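Local coordinates for Alpha/beta hydrolase family protein (Bacillus anthracis, PDB 3OOS) that is probably a hydrolase of the alpha/beta fold family, with a serine nucleophile likely on a sharp strand-to-helix turn and a substrate that is not established, at residues 35-41 against 189-193. Numbering follows the deposited sequence.
Sequences YNDNGNT and LPNSG
A type I beta turn, N36 to G39, in the alpha/beta hydrolase fold is held by S192, on the loop that runs from helix 180-186 into strand 194-195; that strand pairs antiparallel with 33-34. The turn closes with G39 N to N36 O at 3.0 Å, and N36 OD1 accepts from N38 N, two residues on, in the carbonyl plane, an Asx turn. With chi1 at 70°, S192 OG sits between its own backbone N and carbonyl carbon and reaches into the turn. There it accepts a nearly straight bond from N36 N (2.9 Å, 166°) and donates to G39 O at 2.6 Å, so one hydroxyl ties both ends of the turn; it also lies in plane at the edge of the Y35 ring. N40 ND2 donates a hydrogen bond to S192 O at 3.0 Å, almost collinear with that C=O, while N40 OD1 takes F42 N and A43 N, fixing the amide's rotation through both of its ends. A water bridges N36 ND2 and N191 O. The N191 side chain makes a separate bond: OD1 accepts from T41 N at 3.0 Å, the donor 43° above the carbonyl plane, and T41 CG2 rests 3.6 Å from P190 O.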
loop_
_atom_site.group_PDB
_atom_site.type_symbol
_atom_site.label_atom_id
_atom_site.label_comp_id
_atom_site.label_asym_id
_atom_site.label_seq_id
_atom_site.Cartn_x
_atom_site.Cartn_y
_atom_site.Cartn_z
ATOM N N TYR A 35 -2.154 -9.808 -6.192
ATOM C CA TYR A 35 -0.824 -10.062 -6.720
ATOM C C TYR A 35 -0.708 -11.451 -7.343
ATOM O O TYR A 35 -1.540 -12.327 -7.108
ATOM C CB TYR A 35 0.208 -9.937 -5.595
ATOM C CG TYR A 35 0.168 -8.628 -4.842
ATOM C CD1 TYR A 35 0.695 -7.465 -5.402
ATOM C CD2 TYR A 35 -0.381 -8.554 -3.561
ATOM C CE1 TYR A 35 0.670 -6.260 -4.712
ATOM C CE2 TYR A 35 -0.410 -7.352 -2.860
ATOM C CZ TYR A 35 0.118 -6.211 -3.443
ATOM O OH TYR A 35 0.103 -5.017 -2.759
ATOM N N ASN A 36 0.336 -11.633 -8.145
ATOM C CA ASN A 36 0.712 -12.947 -8.656
ATOM C C ASN A 36 2.221 -13.135 -8.495
ATOM O O ASN A 36 2.886 -12.279 -7.909
ATOM C CB ASN A 36 0.247 -13.129 -10.108
ATOM C CG ASN A 36 0.837 -12.101 -11.054
ATOM O OD1 ASN A 36 2.034 -11.823 -11.019
ATOM N ND2 ASN A 36 -0.005 -11.542 -11.922
ATOM N N ASP A 37 2.762 -14.237 -9.010
ATOM C CA ASP A 37 4.169 -14.569 -8.759
ATOM C C ASP A 37 5.203 -13.703 -9.496
ATOM O O ASP A 37 6.407 -13.929 -9.363
ATOM C CB ASP A 37 4.436 -16.073 -8.941
ATOM C CG ASP A 37 4.304 -16.541 -10.384
ATOM O OD1 ASP A 37 4.097 -15.716 -11.299
ATOM O OD2 ASP A 37 4.423 -17.764 -10.601
ATOM N N ASN A 38 4.739 -12.708 -10.252
ATOM C CA ASN A 38 5.634 -11.661 -10.753
ATOM C C ASN A 38 6.120 -10.770 -9.616
ATOM O O ASN A 38 7.091 -10.030 -9.769
ATOM C CB ASN A 38 4.944 -10.799 -11.811
ATOM C CG ASN A 38 4.721 -11.543 -13.111
ATOM O OD1 ASN A 38 3.589 -11.686 -13.568
ATOM N ND2 ASN A 38 5.800 -12.027 -13.710
ATOM N N GLY A 39 5.434 -10.852 -8.479
ATOM C CA GLY A 39 5.732 -9.999 -7.339
ATOM C C GLY A 39 5.210 -8.596 -7.561
ATOM O O GLY A 39 4.192 -8.398 -8.225
ATOM N N ASN A 40 5.921 -7.615 -7.014
ATOM C CA ASN A 40 5.442 -6.245 -6.998
ATOM C C ASN A 40 6.608 -5.276 -6.829
ATOM O O ASN A 40 7.542 -5.559 -6.083
ATOM C CB ASN A 40 4.425 -6.083 -5.861
ATOM C CG ASN A 40 4.000 -4.653 -5.661
ATOM O OD1 ASN A 40 4.500 -3.971 -4.769
ATOM N ND2 ASN A 40 3.081 -4.182 -6.498
ATOM N N THR A 41 6.544 -4.137 -7.514
ATOM C CA THR A 41 7.679 -3.207 -7.570
ATOM C C THR A 41 7.918 -2.420 -6.276
ATOM O O THR A 41 9.024 -1.929 -6.051
ATOM C CB THR A 41 7.574 -2.234 -8.761
ATOM O OG1 THR A 41 6.293 -1.600 -8.747
ATOM C CG2 THR A 41 7.764 -2.973 -10.078
ATOM N N LEU A 189 9.875 -3.819 -15.640
ATOM C CA LEU A 189 10.065 -4.610 -14.426
ATOM C C LEU A 189 8.882 -5.547 -14.200
ATOM O O LEU A 189 7.748 -5.195 -14.536
ATOM C CB LEU A 189 10.246 -3.692 -13.209
ATOM C CG LEU A 189 11.441 -2.729 -13.215
ATOM C CD1 LEU A 189 11.336 -1.735 -12.066
ATOM C CD2 LEU A 189 12.772 -3.478 -13.157
ATOM N N PRO A 190 9.138 -6.741 -13.628
ATOM C CA PRO A 190 8.022 -7.622 -13.282
ATOM C C PRO A 190 7.134 -6.959 -12.229
ATOM O O PRO A 190 7.639 -6.334 -11.298
ATOM C CB PRO A 190 8.709 -8.865 -12.708
ATOM C CG PRO A 190 10.061 -8.410 -12.290
ATOM C CD PRO A 190 10.439 -7.312 -13.233
ATOM N N ASN A 191 5.823 -7.082 -12.396
ATOM C CA ASN A 191 4.883 -6.421 -11.502
ATOM C C ASN A 191 3.529 -7.101 -11.501
ATOM O O ASN A 191 3.142 -7.751 -12.477
ATOM C CB ASN A 191 4.721 -4.945 -11.892
ATOM C CG ASN A 191 4.244 -4.074 -10.733
ATOM O OD1 ASN A 191 4.413 -4.417 -9.562
ATOM N ND2 ASN A 191 3.660 -2.927 -11.063
ATOM N N SER A 192 2.829 -6.954 -10.382
ATOM C CA SER A 192 1.430 -7.327 -10.257
ATOM C C SER A 192 0.794 -6.436 -9.193
ATOM O O SER A 192 1.496 -5.730 -8.461
ATOM C CB SER A 192 1.282 -8.810 -9.896
ATOM O OG SER A 192 1.708 -9.071 -8.568
ATOM N N GLY A 193 -0.534 -6.463 -9.114
ATOM C CA GLY A 193 -1.263 -5.653 -8.145
ATOM C C GLY A 193 -2.476 -4.996 -8.772
ATOM O O GLY A 193 -2.629 -3.773 -8.696
HETATM O O HOH W 1 1.135 -9.259 -13.564
#